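Local coordinates for protein succinylglutamate desuccinylase (Chromobacterium violaceum, PDB 1YW4) that probably hydrolyses N2-succinylglutamate to succinate and glutamate with one zinc ion per subunit, the last step of arginine degradation by the AST pathway, at residues P5-H10 and L27-L32; M87-D92 and A126-L131; F211-G216 and S230-A235. All coordinates share one frame; numbering follows the deposited sequence.

Contact 1: residues P5-H10 and L27-L32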
loop_
_atom_site.group_PDB
_atom_site.type_symbol
_atom_site.label_atom_id
_atom_site.label_comp_id
_atom_site.label_asym_id
_atom_site.label_seq_id
_atom_site.Cartn_x
_atom_site.Cartn_y
_atom_site.Cartn_z
ATOM N N PRO A 5 15.834 -44.621 14.841
ATOM C CA PRO A 5 14.627 -44.513 14.011
ATOM C C PRO A 5 14.285 -43.037 13.805
ATOM O O PRO A 5 13.504 -42.672 12.922
ATOM C CB PRO A 5 13.574 -45.241 14.841
ATOM C CG PRO A 5 13.998 -44.954 16.243
ATOM C CD PRO A 5 15.508 -45.132 16.185
ATOM N N SER A 6 14.895 -42.197 14.636
ATOM C CA SER A 6 14.703 -40.759 14.577
ATOM C C SER A 6 15.841 -40.097 13.805
ATOM O O SER A 6 17.007 -40.208 14.184
ATOM C CB SER A 6 14.645 -40.175 15.993
ATOM O OG SER A 6 14.631 -38.752 15.978
ATOM N N PHE A 7 15.489 -39.400 12.729
ATOM C CA PHE A 7 16.468 -38.699 11.917
ATOM C C PHE A 7 17.096 -37.608 12.780
ATOM O O PHE A 7 18.307 -37.393 12.748
ATOM C CB PHE A 7 15.789 -38.093 10.680
ATOM C CG PHE A 7 15.468 -39.112 9.602
ATOM C CD1 PHE A 7 16.084 -39.043 8.360
ATOM C CD2 PHE A 7 14.568 -40.152 9.843
ATOM C CE1 PHE A 7 15.821 -39.987 7.363
ATOM C CE2 PHE A 7 14.296 -41.107 8.847
ATOM C CZ PHE A 7 14.925 -41.021 7.611
ATOM N N LEU A 8 16.265 -36.943 13.577
ATOM C CA LEU A 8 16.727 -35.872 14.443
ATOM C C LEU A 8 17.789 -36.337 15.434
ATOM O O LEU A 8 18.853 -35.722 15.554
ATOM C CB LEU A 8 15.529 -35.256 15.187
ATOM C CG LEU A 8 15.758 -34.131 16.219
ATOM C CD1 LEU A 8 15.999 -34.745 17.566
ATOM C CD2 LEU A 8 16.919 -33.212 15.806
ATOM N N GLN A 9 17.511 -37.434 16.131
ATOM C CA GLN A 9 18.447 -37.959 17.117
ATOM C C GLN A 9 19.756 -38.406 16.469
ATOM O O GLN A 9 20.832 -38.273 17.055
ATOM C CB GLN A 9 17.820 -39.130 17.878
ATOM C CG GLN A 9 18.462 -39.348 19.222
ATOM C CD GLN A 9 18.425 -38.083 20.063
ATOM O OE1 GLN A 9 17.355 -37.544 20.359
ATOM N NE2 GLN A 9 19.599 -37.592 20.437
ATOM N N HIS A 10 19.664 -38.951 15.262
ATOM C CA HIS A 10 20.861 -39.385 14.560
ATOM C C HIS A 10 21.747 -38.165 14.342
ATOM O O HIS A 10 22.951 -38.218 14.567
ATOM C CB HIS A 10 20.508 -40.000 13.208
ATOM C CG HIS A 10 21.703 -40.385 12.397
ATOM N ND1 HIS A 10 22.451 -41.515 12.656
ATOM C CD2 HIS A 10 22.307 -39.767 11.353
ATOM C CE1 HIS A 10 23.461 -41.576 11.806
ATOM N NE2 HIS A 10 23.397 -40.526 11.006
ATOM N N LEU A 27 14.132 -46.458 -2.596
ATOM C CA LEU A 27 14.617 -45.096 -2.463
ATOM C C LEU A 27 15.696 -45.011 -1.384
ATOM O O LEU A 27 15.994 -45.999 -0.707
ATOM C CB LEU A 27 13.440 -44.154 -2.152
ATOM C CG LEU A 27 12.273 -44.186 -3.157
ATOM C CD1 LEU A 27 11.208 -43.162 -2.763
ATOM C CD2 LEU A 27 12.777 -43.890 -4.562
ATOM N N ALA A 28 16.292 -43.839 -1.218
ATOM C CA ALA A 28 17.339 -43.720 -0.218
ATOM C C ALA A 28 17.398 -42.357 0.452
ATOM O O ALA A 28 16.971 -41.350 -0.109
ATOM C CB ALA A 28 18.692 -44.047 -0.851
ATOM N N ALA A 29 17.938 -42.342 1.662
ATOM C CA ALA A 29 18.091 -41.107 2.413
ATOM C C ALA A 29 19.596 -40.911 2.538
ATOM O O ALA A 29 20.298 -41.773 3.076
ATOM C CB ALA A 29 17.445 -41.235 3.781
ATOM N N ARG A 30 20.089 -39.789 2.018
ATOM C CA ARG A 30 21.517 -39.494 2.047
ATOM C C ARG A 30 21.854 -38.338 2.967
ATOM O O ARG A 30 21.322 -37.240 2.814
ATOM C CB ARG A 30 22.030 -39.164 0.629
ATOM C CG ARG A 30 22.080 -40.353 -0.317
ATOM C CD ARG A 30 22.434 -39.951 -1.749
ATOM N NE ARG A 30 22.011 -40.990 -2.688
ATOM C CZ ARG A 30 21.616 -40.774 -3.939
ATOM N NH1 ARG A 30 21.587 -39.539 -4.426
ATOM N NH2 ARG A 30 21.227 -41.798 -4.701
ATOM N N TRP A 31 22.721 -38.590 3.943
ATOM C CA TRP A 31 23.152 -37.527 4.840
ATOM C C TRP A 31 24.245 -36.778 4.099
ATOM O O TRP A 31 25.316 -37.331 3.828
ATOM C CB TRP A 31 23.676 -38.115 6.148
ATOM C CG TRP A 31 22.560 -38.677 6.958
ATOM C CD1 TRP A 31 22.067 -39.951 6.907
ATOM C CD2 TRP A 31 21.709 -37.952 7.848
ATOM N NE1 TRP A 31 20.956 -40.062 7.708
ATOM C CE2 TRP A 31 20.715 -38.850 8.301
ATOM C CE3 TRP A 31 21.684 -36.629 8.308
ATOM C CZ2 TRP A 31 19.705 -38.465 9.193
ATOM C CZ3 TRP A 31 20.679 -36.248 9.193
ATOM C CH2 TRP A 31 19.706 -37.166 9.626
ATOM N N LEU A 32 23.960 -35.527 3.760
ATOM C CA LEU A 32 24.885 -34.689 3.010
ATOM C C LEU A 32 25.838 -33.923 3.909
ATOM O O LEU A 32 26.898 -33.496 3.467
ATOM C CB LEU A 32 24.092 -33.700 2.151
ATOM C CG LEU A 32 23.049 -34.276 1.178
ATOM C CD1 LEU A 32 22.369 -33.131 0.442
ATOM C CD2 LEU A 32 23.715 -35.225 0.181
#
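The indole of Trp31 takes both helical partners at once: CD2 of His10 lies over one face of it, and Phe7 meets its benzene end. This CD2 corner of His10 does the touching, 3.6 Å from Trp31 CE2 and offset toward the rim of the indole. The two rings are neither parallel nor perpendicular. The imidazole and the five-membered ring of Trp31 have planes inclined at 47°, and their centroids lie 4.7 Å apart. With CG of His10 anti to the backbone N (chi1 176°), the imidazole swings out from the helix and reaches the indole. Phe7 meets Trp31 with a ring corner, CD1 standing 3.8 Å from Trp31 CZ2, while the carbonyl O of Phe7 lies 3.4 Å from Trp31 CH2. Two residues earlier in the strand, the methyl of Ala29 sits at the edge of the phenyl ring, near its plane, with Ala29 CB 4.1 Å from Phe7 CE1. A small side chain suits this place because it lets the broad Phe7 ring settle beside the strand. The setting is a short N-terminal helix, 7-12, laid against the antiparallel strands 20-23 and 27-33. Trp21, on the neighbouring strand, meets Phe7, His10 and Trp31 edge-to-face, so four aromatic rings cluster here. Phe7 also touches Leu70 and Ala74 of helix 61-75, and Val37 of strand 36-39 packs on Trp31. The first turn of the small helix is fixed by Ser6 at its N-cap, whose OG accepts a nearly straight bond from Gln9 N (3.2 Å, N-H...O angle 169°). A hydroxyl suits that position because it can accept this bond while also pairing with Asp67. The carboxylate of Asp67 bonds both Ser6 OG and Leu8 N, tying the start of the helix to helix 61-75.

Contact 2: residues M87-D92 and A126-L131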
loop_
_atom_site.group_PDB
_atom_site.type_symbol
_atom_site.label_atom_id
_atom_site.label_comp_id
_atom_site.label_asym_id
_atom_site.label_seq_id
_atom_site.Cartn_x
_atom_site.Cartn_y
_atom_site.Cartn_z
HETATM N N MSE A 87 16.668 -30.078 6.692
HETATM C CA MSE A 87 17.782 -29.467 7.390
HETATM C C MSE A 87 17.469 -29.122 8.841
HETATM O O MSE A 87 16.558 -28.346 9.118
HETATM C CB MSE A 87 18.211 -28.178 6.705
HETATM C CG MSE A 87 18.824 -28.331 5.353
HETATM SE SE MSE A 87 19.338 -26.617 4.665
HETATM C CE MSE A 87 20.896 -27.078 3.677
ATOM N N PHE A 88 18.200 -29.738 9.764
ATOM C CA PHE A 88 18.079 -29.419 11.181
ATOM C C PHE A 88 19.212 -28.387 11.203
ATOM O O PHE A 88 20.383 -28.730 11.353
ATOM C CB PHE A 88 18.405 -30.647 12.035
ATOM C CG PHE A 88 17.390 -31.756 11.908
ATOM C CD1 PHE A 88 17.741 -32.981 11.354
ATOM C CD2 PHE A 88 16.064 -31.545 12.285
ATOM C CE1 PHE A 88 16.783 -33.980 11.172
ATOM C CE2 PHE A 88 15.093 -32.539 12.106
ATOM C CZ PHE A 88 15.453 -33.755 11.550
ATOM N N ALA A 89 18.831 -27.127 11.020
ATOM C CA ALA A 89 19.760 -26.010 10.869
ATOM C C ALA A 89 20.835 -25.704 11.887
ATOM O O ALA A 89 22.027 -25.826 11.583
ATOM C CB ALA A 89 18.974 -24.746 10.558
ATOM N N ASN A 90 20.442 -25.281 13.075
ATOM C CA ASN A 90 21.426 -24.949 14.086
ATOM C C ASN A 90 21.518 -26.101 15.074
ATOM O O ASN A 90 20.888 -26.070 16.125
ATOM C CB ASN A 90 21.019 -23.657 14.802
ATOM C CG ASN A 90 22.180 -23.006 15.512
ATOM O OD1 ASN A 90 23.117 -23.683 15.927
ATOM N ND2 ASN A 90 22.124 -21.687 15.662
ATOM N N LEU A 91 22.315 -27.114 14.740
ATOM C CA LEU A 91 22.452 -28.295 15.596
ATOM C C LEU A 91 22.882 -28.027 17.028
ATOM O O LEU A 91 22.281 -28.553 17.971
ATOM C CB LEU A 91 23.419 -29.299 14.968
ATOM C CG LEU A 91 22.900 -30.098 13.770
ATOM C CD1 LEU A 91 24.071 -30.858 13.138
ATOM C CD2 LEU A 91 21.804 -31.064 14.214
ATOM N N ASP A 92 23.930 -27.228 17.194
ATOM C CA ASP A 92 24.429 -26.898 18.523
ATOM C C ASP A 92 23.352 -26.225 19.358
ATOM O O ASP A 92 23.156 -26.567 20.530
ATOM C CB ASP A 92 25.654 -25.992 18.406
ATOM C CG ASP A 92 26.879 -26.739 17.918
ATOM O OD1 ASP A 92 27.578 -27.341 18.764
ATOM O OD2 ASP A 92 27.135 -26.742 16.690
ATOM N N ALA A 126 26.854 -20.780 5.872
ATOM C CA ALA A 126 27.418 -20.860 4.520
ATOM C C ALA A 126 27.275 -22.264 3.937
ATOM O O ALA A 126 27.005 -22.435 2.748
ATOM C CB ALA A 126 28.902 -20.443 4.531
ATOM N N GLU A 127 27.441 -23.266 4.791
ATOM C CA GLU A 127 27.304 -24.652 4.360
ATOM C C GLU A 127 25.858 -24.922 3.930
ATOM O O GLU A 127 25.611 -25.568 2.908
ATOM C CB GLU A 127 27.707 -25.587 5.502
ATOM C CG GLU A 127 27.475 -27.063 5.220
ATOM C CD GLU A 127 27.937 -27.941 6.357
ATOM O OE1 GLU A 127 27.336 -27.889 7.448
ATOM O OE2 GLU A 127 28.909 -28.689 6.167
ATOM N N LEU A 128 24.905 -24.417 4.708
ATOM C CA LEU A 128 23.489 -24.612 4.408
ATOM C C LEU A 128 23.085 -23.904 3.112
ATOM O O LEU A 128 22.241 -24.409 2.358
ATOM C CB LEU A 128 22.631 -24.120 5.582
ATOM C CG LEU A 128 22.803 -24.863 6.922
ATOM C CD1 LEU A 128 21.915 -24.198 7.967
ATOM C CD2 LEU A 128 22.446 -26.350 6.783
ATOM N N GLU A 129 23.663 -22.729 2.867
ATOM C CA GLU A 129 23.382 -21.976 1.640
ATOM C C GLU A 129 23.845 -22.809 0.450
ATOM O O GLU A 129 23.110 -23.037 -0.507
ATOM C CB GLU A 129 24.149 -20.638 1.616
ATOM C CG GLU A 129 23.746 -19.621 2.682
ATOM C CD GLU A 129 24.301 -18.229 2.408
ATOM O OE1 GLU A 129 25.326 -18.124 1.702
ATOM O OE2 GLU A 129 23.722 -17.239 2.903
ATOM N N THR A 130 25.082 -23.276 0.526
ATOM C CA THR A 130 25.659 -24.075 -0.550
ATOM C C THR A 130 24.838 -25.338 -0.830
ATOM O O THR A 130 24.510 -25.622 -1.978
ATOM C CB THR A 130 27.108 -24.451 -0.206
ATOM O OG1 THR A 130 27.869 -23.251 -0.015
ATOM C CG2 THR A 130 27.732 -25.275 -1.317
ATOM N N LEU A 131 24.519 -26.095 0.220
ATOM C CA LEU A 131 23.723 -27.306 0.069
ATOM C C LEU A 131 22.374 -26.999 -0.585
ATOM O O LEU A 131 21.954 -27.701 -1.497
ATOM C CB LEU A 131 23.512 -27.975 1.430
ATOM C CG LEU A 131 24.629 -28.907 1.930
ATOM C CD1 LEU A 131 25.976 -28.223 1.815
ATOM C CD2 LEU A 131 24.362 -29.313 3.391
#
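At the end of strand 83-88, where the chain leaves a strand of the catalytic domain's sheet and turns into helix 91-96, Met87 and Ala89 pack against helix 120-137. Met87, modelled as selenomethionine, supplies most of the touch. Its chain runs extended from CA to SE (chi2 -179°) and bends at its last torsion, bringing the CE methyl between two leucines of the helix. Met87 CE lies 3.5 Å from Leu128 CD2 and 3.6 Å from Leu131 CB. The same methyl also approaches the helix backbone, with Met87 CE 3.3 Å from Leu128 O. The side chains of Met87 and Leu128 run past each other in opposite directions. Met87 SE is 3.8 Å from Leu128 CD2. The other branch of Leu128 serves Ala89: Leu128 CD1 stands 4.0 Å from Ala89 CB. A long flexible chain suits position 87, where it must span from strand to helix, whereas Ala89, closer to the helix, needs only a methyl. Polar groups flank this apolar patch. Arg124 bonds Ala89 O, and Asn90 caps helix 91-96 through OD1 to Ala93 N while its ND2 holds Glu121. Ala89 lies about 8 Å, side chain to side chain, from the zinc ligands His56 and His149. The arrangement is that of the zinc carboxypeptidase-like alpha/beta fold, in which helices cover a central sheet whose strand ends border the metal site.

Contact 3: residues F211-G216 and S230-A235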
loop_
_atom_site.group_PDB
_atom_site.type_symbol
_atom_site.label_atom_id
_atom_site.label_comp_id
_atom_site.label_asym_id
_atom_site.label_seq_id
_atom_site.Cartn_x
_atom_site.Cartn_y
_atom_site.Cartn_z
ATOM N N PHE A 211 9.422 -19.389 1.952
ATOM C CA PHE A 211 8.695 -18.648 2.967
ATOM C C PHE A 211 9.205 -18.983 4.370
ATOM O O PHE A 211 9.716 -20.072 4.612
ATOM C CB PHE A 211 7.193 -18.981 2.910
ATOM C CG PHE A 211 6.609 -18.964 1.520
ATOM C CD1 PHE A 211 6.702 -20.080 0.698
ATOM C CD2 PHE A 211 5.983 -17.825 1.027
ATOM C CE1 PHE A 211 6.185 -20.066 -0.599
ATOM C CE2 PHE A 211 5.460 -17.800 -0.273
ATOM C CZ PHE A 211 5.565 -18.927 -1.083
ATOM N N THR A 212 9.083 -18.027 5.282
ATOM C CA THR A 212 9.445 -18.254 6.675
ATOM C C THR A 212 8.056 -18.473 7.283
ATOM O O THR A 212 7.158 -17.644 7.085
ATOM C CB THR A 212 10.083 -17.001 7.335
ATOM O OG1 THR A 212 11.332 -16.693 6.705
ATOM C CG2 THR A 212 10.316 -17.246 8.818
ATOM N N LEU A 213 7.860 -19.591 7.980
ATOM C CA LEU A 213 6.566 -19.888 8.598
ATOM C C LEU A 213 6.620 -19.849 10.121
ATOM O O LEU A 213 7.343 -20.616 10.735
ATOM C CB LEU A 213 6.051 -21.272 8.170
ATOM C CG LEU A 213 5.900 -21.556 6.669
ATOM C CD1 LEU A 213 5.253 -22.924 6.449
ATOM C CD2 LEU A 213 5.080 -20.469 6.032
ATOM N N GLU A 214 5.865 -18.931 10.718
ATOM C CA GLU A 214 5.776 -18.814 12.175
ATOM C C GLU A 214 4.525 -19.618 12.486
ATOM O O GLU A 214 3.411 -19.130 12.308
ATOM C CB GLU A 214 5.591 -17.351 12.582
ATOM C CG GLU A 214 6.839 -16.488 12.449
ATOM C CD GLU A 214 7.924 -16.873 13.446
ATOM O OE1 GLU A 214 7.580 -17.321 14.556
ATOM O OE2 GLU A 214 9.116 -16.711 13.126
ATOM N N LEU A 215 4.717 -20.855 12.939
ATOM C CA LEU A 215 3.623 -21.779 13.215
ATOM C C LEU A 215 3.022 -21.756 14.617
ATOM O O LEU A 215 2.030 -22.432 14.860
ATOM C CB LEU A 215 4.095 -23.196 12.876
ATOM C CG LEU A 215 4.593 -23.327 11.437
ATOM C CD1 LEU A 215 5.334 -24.651 11.230
ATOM C CD2 LEU A 215 3.399 -23.210 10.510
ATOM N N GLY A 216 3.607 -20.990 15.535
ATOM C CA GLY A 216 3.059 -20.947 16.879
ATOM C C GLY A 216 4.005 -20.610 18.024
ATOM O O GLY A 216 5.004 -19.900 17.859
ATOM N N SER A 230 -1.510 -29.467 13.410
ATOM C CA SER A 230 -2.117 -30.424 12.487
ATOM C C SER A 230 -2.211 -29.865 11.080
ATOM O O SER A 230 -2.027 -30.589 10.104
ATOM C CB SER A 230 -3.520 -30.800 12.959
ATOM O OG SER A 230 -4.402 -29.700 12.824
ATOM N N GLY A 231 -2.511 -28.574 10.982
ATOM C CA GLY A 231 -2.637 -27.945 9.682
ATOM C C GLY A 231 -1.382 -28.024 8.834
ATOM O O GLY A 231 -1.414 -28.494 7.695
ATOM N N ILE A 232 -0.266 -27.564 9.390
ATOM C CA ILE A 232 0.991 -27.576 8.659
ATOM C C ILE A 232 1.459 -29.018 8.466
ATOM O O ILE A 232 2.014 -29.372 7.424
ATOM C CB ILE A 232 2.065 -26.732 9.414
ATOM C CG1 ILE A 232 2.988 -26.029 8.410
ATOM C CG2 ILE A 232 2.852 -27.599 10.369
ATOM C CD1 ILE A 232 3.768 -26.945 7.517
ATOM N N ASP A 233 1.209 -29.856 9.466
ATOM C CA ASP A 233 1.605 -31.256 9.401
ATOM C C ASP A 233 0.906 -31.995 8.259
ATOM O O ASP A 233 1.552 -32.679 7.462
ATOM C CB ASP A 233 1.309 -31.941 10.733
ATOM C CG ASP A 233 1.770 -33.386 10.760
ATOM O OD1 ASP A 233 2.938 -33.649 10.412
ATOM O OD2 ASP A 233 0.966 -34.260 11.134
ATOM N N GLY A 234 -0.416 -31.857 8.182
ATOM C CA GLY A 234 -1.161 -32.517 7.125
ATOM C C GLY A 234 -0.841 -31.935 5.758
ATOM O O GLY A 234 -0.727 -32.664 4.771
ATOM N N ALA A 235 -0.687 -30.616 5.699
ATOM C CA ALA A 235 -0.380 -29.954 4.442
ATOM C C ALA A 235 0.996 -30.382 3.936
ATOM O O ALA A 235 1.209 -30.521 2.732
ATOM C CB ALA A 235 -0.434 -28.449 4.620
#
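A 2.8 Å backbone hydrogen bond from Gly234 N to Ser230 O closes the helical turn that presents Ile232 to Leu213 and Leu215. It is followed by the bond from Ala235 N to Gly231 O, so Ile232 projects from a regular first turn of helix 230-241. This helix covers one face of strand 209-215, a central strand of the alpha/beta catalytic domain of the AspA/AstE family. Side chains alternate along the strand: Leu213 and Leu215 point to the helix, while Thr212 and Glu214 lie on the other face, where both touch the zinc ligand His149. Glu214 is the predicted active-site residue, so the leucines form the buried back of the strand that carries it. Branched apolar chains suit that buried face, where strand and helix meet through hydrocarbon alone. Leu215 and Ile232 cross at about a right angle. Both methyls of Leu215 abut Ile232 CG1, Leu215 CD2 at 3.5 Å and Leu215 CD1 at 3.9 Å, and CD1 also reaches Ile232 CG2. The isoleucine is turned away from a staggered position (chi1 -145°), a somewhat strained setting. Asp233 pairs with Arg237 along the helix. Leu215 also touches Pro62 of helix 61-75. Leu213 makes the lighter contact, already resting on Leu180 and Leu148, and its CD1 comes to 4.3 Å from Ile232 CG1.

How the contacts relate
Contacts 1 and 2 adjoin: Phe88, pointing away from helix 120-137, turns its ring to helix 7-12, where Phe88 CE1 is 3.8 Å from Leu8 CA. Segment 87-92 thus packs on helix 120-137 through Met87 and Ala89 and on the N-terminal helix through Phe88. Contact 3 is separate, with nearest atoms about 13 Å from contact 1 and about 12 Å from contact 2. Contacts 2 and 3 both lie near the zinc site, the side chains of Ala89 and Leu213 each lying about 10 Å from the metal; contact 3 also includes the predicted catalytic Glu214. Contact 1, by contrast, lies away from the active site, among the N-terminal strands.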